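Local coordinates for antifreeze protein (Marinomonas primoryensis, PDB 3P4G) that binds ice in a calcium-dependent manner as a hyperactive antifreeze protein, probably through clathrate-like waters anchored to its surface, at residues A35-V40 / A54-V59; G82-Y87 / G101-Y106. One frame throughout, in Å; residues are numbered along the deposited sequence.

How the interactions relate
Following the chain from the N terminus, interaction 1 closes first: 35-40 meets 54-59 across an intervening 13 residues, completing one coil of the right-handed beta-helix. Interaction 2 opens later and repeats the scheme, with 82-87 and 101-106 again separated by 13 residues. The two follow in series, neither nested nor crossed, with centres about 10 Å apart. Their inner segments are neighbours: strand 58-61 lies against strand 85-88, with D57 O probably accepting a hydrogen bond from Q85 N and V59 O from Y87 N. A shared calcium ion, whose ligands include G55, D57 and D84, joins the metal-binding turns of the two contacts.

Interaction 1 (A35-V40 / A54-V59); sequences ASNNNV and AGDDKV. With CA (calcium ion), chain E; CA (calcium ion), chain F.
K58 and V40 meet through the backbone and lay their side chains on opposite faces of the paired strands. K58 N donates to N38 O at 2.9 Å, almost straight at 172°, and K58 O accepts from V40 N at 2.9 Å. One residue thus grips two residues of its neighbour, the alternation that marks a parallel pair. On the face of N39 and K58, the lysine has CG anti to its backbone N (chi1 180°) and runs beside the asparagine, pointing the same way; N39 OD1 lies 3.8 Å from K58 CB, so the aliphatic root makes this contact while the amine leads away. On the face of the valines, V40 CB packs against V59 CG2 at 4.0 Å. Before the strands, both segments form calcium-binding turns, and the coil-upon-coil stacking is that of a right-handed beta-helix with RTX-like repeats. D57 bridges two metal sites: its OD1 lies 2.3 Å from the calcium ion also bound by S36 O, A54 O and N38, while OD2 reaches the next ion, shared with G55 O. The same OD1 takes N38 N at 2.8 Å through its anti lone pair, so a backbone N-H helps fix the carboxylate's rotation. D34 and V52 complete the first site. At the outer corner N37 turns its amide toward the following coil, where OD1 accepts from D56 N at 2.8 Å with the donor tilted 31° from the amide plane. G55, just before the donor, sits close to N37 OD1, and a CB there would collide with S36 O and A35 O.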
loop_
_atom_site.group_PDB
_atom_site.type_symbol
_atom_site.label_atom_id
_atom_site.label_comp_id
_atom_site.label_asym_id
_atom_site.label_seq_id
_atom_site.Cartn_x
_atom_site.Cartn_y
_atom_site.Cartn_z
ATOM N N ALA A 35 4.779 19.752 29.250
ATOM C CA ALA A 35 5.618 20.133 28.111
ATOM C C ALA A 35 7.019 19.513 28.204
ATOM O O ALA A 35 7.797 19.606 27.256
ATOM C CB ALA A 35 5.711 21.689 27.973
ATOM N N SER A 36 7.328 18.849 29.311
ATOM C CA SER A 36 8.631 18.211 29.388
ATOM C C SER A 36 8.659 17.015 28.434
ATOM O O SER A 36 7.617 16.573 27.904
ATOM C CB SER A 36 8.973 17.774 30.817
ATOM O OG SER A 36 8.179 16.679 31.204
ATOM N N ASN A 37 9.856 16.525 28.177
ATOM C CA ASN A 37 10.021 15.258 27.453
ATOM C C ASN A 37 9.674 14.116 28.427
ATOM O O ASN A 37 10.508 13.691 29.251
ATOM C CB ASN A 37 11.492 15.141 27.003
ATOM C CG ASN A 37 11.930 16.285 26.105
ATOM O OD1 ASN A 37 11.150 16.811 25.304
ATOM N ND2 ASN A 37 13.202 16.672 26.233
ATOM N N ASN A 38 8.413 13.711 28.420
ATOM C CA ASN A 38 7.928 12.643 29.286
ATOM C C ASN A 38 8.424 11.236 28.974
ATOM O O ASN A 38 8.751 10.906 27.839
ATOM C CB ASN A 38 6.398 12.656 29.310
ATOM C CG ASN A 38 5.843 13.926 29.899
ATOM O OD1 ASN A 38 5.224 14.740 29.204
ATOM N ND2 ASN A 38 6.034 14.107 31.216
ATOM N N ASN A 39 8.452 10.393 30.011
ATOM C CA ASN A 39 8.699 8.955 29.839
ATOM C C ASN A 39 7.598 8.271 30.633
ATOM O O ASN A 39 7.537 8.392 31.870
ATOM C CB ASN A 39 10.089 8.504 30.353
ATOM C CG ASN A 39 10.325 7.010 30.121
ATOM O OD1 ASN A 39 10.040 6.488 29.046
ATOM N ND2 ASN A 39 10.798 6.323 31.122
ATOM N N VAL A 40 6.676 7.637 29.914
ATOM C CA VAL A 40 5.517 7.009 30.540
ATOM C C VAL A 40 5.638 5.512 30.359
ATOM O O VAL A 40 5.751 5.036 29.226
ATOM C CB VAL A 40 4.199 7.553 29.949
ATOM C CG1 VAL A 40 2.918 6.845 30.604
ATOM C CG2 VAL A 40 4.136 9.061 30.135
ATOM N N ALA A 54 3.254 18.605 24.682
ATOM C CA ALA A 54 4.510 19.044 24.044
ATOM C C ALA A 54 5.731 18.278 24.568
ATOM O O ALA A 54 5.686 17.572 25.606
ATOM C CB ALA A 54 4.710 20.549 24.163
ATOM N N GLY A 55 6.827 18.440 23.835
ATOM C CA GLY A 55 8.037 17.721 24.196
ATOM C C GLY A 55 8.162 16.455 23.376
ATOM O O GLY A 55 7.189 15.969 22.787
ATOM N N ASP A 56 9.362 15.916 23.363
ATOM C CA ASP A 56 9.618 14.661 22.639
ATOM C C ASP A 56 9.448 13.537 23.684
ATOM O O ASP A 56 10.344 13.280 24.503
ATOM C CB ASP A 56 11.046 14.684 22.107
ATOM C CG ASP A 56 11.291 15.800 21.084
ATOM O OD1 ASP A 56 10.322 16.326 20.489
ATOM O OD2 ASP A 56 12.490 16.162 20.908
ATOM N N ASP A 57 8.276 12.909 23.655
ATOM C CA ASP A 57 7.823 12.022 24.735
ATOM C C ASP A 57 7.988 10.574 24.310
ATOM O O ASP A 57 7.819 10.225 23.139
ATOM C CB ASP A 57 6.337 12.261 24.997
ATOM C CG ASP A 57 6.033 13.721 25.334
ATOM O OD1 ASP A 57 6.550 14.258 26.358
ATOM O OD2 ASP A 57 5.268 14.334 24.581
ATOM N N LYS A 58 8.220 9.711 25.286
ATOM C CA LYS A 58 8.272 8.284 25.046
ATOM C C LYS A 58 7.173 7.689 25.921
ATOM O O LYS A 58 7.042 8.045 27.109
ATOM C CB LYS A 58 9.615 7.665 25.476
ATOM C CG LYS A 58 9.632 6.110 25.207
ATOM C CD LYS A 58 11.078 5.563 25.143
ATOM C CE LYS A 58 11.125 4.005 25.064
ATOM N NZ LYS A 58 12.569 3.564 25.190
ATOM N N VAL A 59 6.357 6.840 25.308
ATOM C CA VAL A 59 5.281 6.108 26.000
ATOM C C VAL A 59 5.400 4.606 25.658
ATOM O O VAL A 59 5.553 4.231 24.484
ATOM C CB VAL A 59 3.880 6.629 25.588
ATOM C CG1 VAL A 59 2.826 5.713 26.215
ATOM C CG2 VAL A 59 3.637 8.100 26.011
HETATM CA CA CA E . 5.409 16.069 27.217
HETATM CA CA CA F . 4.891 15.221 22.458
#

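Interaction 2 (G82-Y87 / G101-Y106); sequences GNDQLY and GNDEIY. With CA (calcium ion), chain G; CA (calcium ion), chain H; CA (calcium ion), chain F.
D103 and D84 meet around a calcium ion: D103 OD1 binds the metal at 2.4 Å and also accepts from D84 N at 2.9 Å, the donor arriving on the anti side. D84 OD2 and G82 O bind the same ion, and G80, A98 and T100 complete the site. Each aspartate spends its other oxygen on an adjacent calcium, so the ions form a row spanned by carboxylates. Beside them N83 OD1 takes N102 N at 2.8 Å. This is the calcium-binding turn of an RTX-like beta-helix, and the outward asparagines N83 and N102 are probably part of its ice-binding face. The turn runs into parallel strands, where D84 O accepts E104 N, E104 O accepts L86 N and L86 O accepts Y106 N. Toward the interior, L86 CD2 approaches I105 CG2 at 4.3 Å. On the other face the rings of Y87 and Y106, each with CG anti to its backbone N (chi1 172° in Y87), lie side by side, planes 21° apart but slid until they barely overlap, with Y87 CE1 3.7 Å from Y106 CD2. An alanine in place of Y87 would probably leave Y106 CD2 without its aromatic neighbour and its ring freer to turn.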
loop_
_atom_site.group_PDB
_atom_site.type_symbol
_atom_site.label_atom_id
_atom_site.label_comp_id
_atom_site.label_asym_id
_atom_site.label_seq_id
_atom_site.Cartn_x
_atom_site.Cartn_y
_atom_site.Cartn_z
ATOM N N GLY A 82 5.837 17.487 18.880
ATOM C CA GLY A 82 7.105 16.858 19.264
ATOM C C GLY A 82 7.408 15.616 18.460
ATOM O O GLY A 82 6.517 15.048 17.811
ATOM N N ASN A 83 8.674 15.200 18.529
ATOM C CA ASN A 83 9.131 13.944 17.899
ATOM C C ASN A 83 8.973 12.820 18.956
ATOM O O ASN A 83 9.849 12.642 19.826
ATOM C CB ASN A 83 10.622 14.071 17.520
ATOM C CG ASN A 83 10.897 15.163 16.490
ATOM O OD1 ASN A 83 10.062 15.503 15.625
ATOM N ND2 ASN A 83 12.095 15.730 16.576
ATOM N N ASP A 84 7.840 12.118 18.920
ATOM C CA ASP A 84 7.423 11.203 20.014
ATOM C C ASP A 84 7.637 9.751 19.666
ATOM O O ASP A 84 7.634 9.399 18.475
ATOM C CB ASP A 84 5.964 11.447 20.356
ATOM C CG ASP A 84 5.689 12.910 20.718
ATOM O OD1 ASP A 84 6.174 13.418 21.778
ATOM O OD2 ASP A 84 5.001 13.598 19.943
ATOM N N GLN A 85 7.769 8.903 20.691
ATOM C CA GLN A 85 8.081 7.480 20.434
ATOM C C GLN A 85 7.125 6.651 21.267
ATOM O O GLN A 85 7.069 6.819 22.506
ATOM C CB GLN A 85 9.501 7.212 20.866
ATOM C CG GLN A 85 10.015 5.825 20.442
ATOM C CD GLN A 85 11.497 5.655 20.760
ATOM O OE1 GLN A 85 12.272 6.604 20.663
ATOM N NE2 GLN A 85 11.886 4.443 21.153
ATOM N N LEU A 86 6.354 5.810 20.594
ATOM C CA LEU A 86 5.318 4.992 21.242
ATOM C C LEU A 86 5.555 3.531 21.037
ATOM O O LEU A 86 5.876 3.084 19.917
ATOM C CB LEU A 86 3.922 5.418 20.733
ATOM C CG LEU A 86 2.757 4.487 21.120
ATOM C CD1 LEU A 86 2.598 4.482 22.659
ATOM C CD2 LEU A 86 1.471 5.001 20.439
ATOM N N TYR A 87 5.440 2.756 22.130
ATOM C CA TYR A 87 5.493 1.311 22.029
ATOM C C TYR A 87 4.215 0.793 22.691
ATOM O O TYR A 87 3.878 1.222 23.780
ATOM C CB TYR A 87 6.708 0.786 22.777
ATOM C CG TYR A 87 6.713 -0.736 22.882
ATOM C CD1 TYR A 87 7.105 -1.522 21.802
ATOM C CD2 TYR A 87 6.331 -1.365 24.063
ATOM C CE1 TYR A 87 7.097 -2.919 21.904
ATOM C CE2 TYR A 87 6.339 -2.755 24.179
ATOM C CZ TYR A 87 6.732 -3.513 23.109
ATOM O OH TYR A 87 6.717 -4.892 23.197
ATOM N N GLY A 101 5.308 16.558 14.236
ATOM C CA GLY A 101 6.618 16.022 14.604
ATOM C C GLY A 101 6.900 14.714 13.861
ATOM O O GLY A 101 5.994 14.080 13.314
ATOM N N ASN A 102 8.149 14.289 13.911
ATOM C CA ASN A 102 8.622 13.048 13.265
ATOM C C ASN A 102 8.513 11.936 14.294
ATOM O O ASN A 102 9.380 11.788 15.161
ATOM C CB ASN A 102 10.059 13.173 12.839
ATOM C CG ASN A 102 10.289 14.341 11.891
ATOM O OD1 ASN A 102 9.502 14.570 10.970
ATOM N ND2 ASN A 102 11.386 15.065 12.091
ATOM N N ASP A 103 7.375 11.263 14.253
ATOM C CA ASP A 103 6.973 10.305 15.320
ATOM C C ASP A 103 7.258 8.836 14.940
ATOM O O ASP A 103 7.182 8.445 13.743
ATOM C CB ASP A 103 5.481 10.468 15.583
ATOM C CG ASP A 103 5.128 11.849 16.061
ATOM O OD1 ASP A 103 5.559 12.260 17.161
ATOM O OD2 ASP A 103 4.421 12.598 15.341
ATOM N N GLU A 104 7.496 8.020 15.972
ATOM C CA GLU A 104 7.874 6.619 15.788
ATOM C C GLU A 104 6.872 5.818 16.601
ATOM O O GLU A 104 6.765 6.026 17.808
ATOM C CB GLU A 104 9.308 6.412 16.253
ATOM C CG GLU A 104 9.744 4.988 16.142
ATOM C CD GLU A 104 11.263 4.783 16.152
ATOM O OE1 GLU A 104 12.078 5.731 16.078
ATOM O OE2 GLU A 104 11.658 3.599 16.204
ATOM N N ILE A 105 6.094 4.977 15.926
ATOM C CA ILE A 105 5.031 4.148 16.600
ATOM C C ILE A 105 5.338 2.658 16.341
ATOM O O ILE A 105 5.621 2.249 15.200
ATOM C CB ILE A 105 3.661 4.460 16.050
ATOM C CG1 ILE A 105 3.228 5.887 16.431
ATOM C CG2 ILE A 105 2.621 3.486 16.624
ATOM C CD1 ILE A 105 1.894 6.297 15.759
ATOM N N TYR A 106 5.298 1.842 17.406
ATOM C CA TYR A 106 5.454 0.444 17.269
ATOM C C TYR A 106 4.379 -0.231 18.094
ATOM O O TYR A 106 4.441 -0.176 19.319
ATOM C CB TYR A 106 6.827 0.021 17.836
ATOM C CG TYR A 106 7.227 -1.415 17.514
ATOM C CD1 TYR A 106 8.096 -1.699 16.471
ATOM C CD2 TYR A 106 6.724 -2.501 18.259
ATOM C CE1 TYR A 106 8.488 -3.001 16.194
ATOM C CE2 TYR A 106 7.087 -3.825 17.953
ATOM C CZ TYR A 106 7.970 -4.055 16.925
ATOM O OH TYR A 106 8.337 -5.367 16.612
HETATM CA CA CA G . 4.322 14.175 17.778
HETATM CA CA CA H . 3.802 13.167 13.138
HETATM CA CA CA F . 4.891 15.221 22.458
#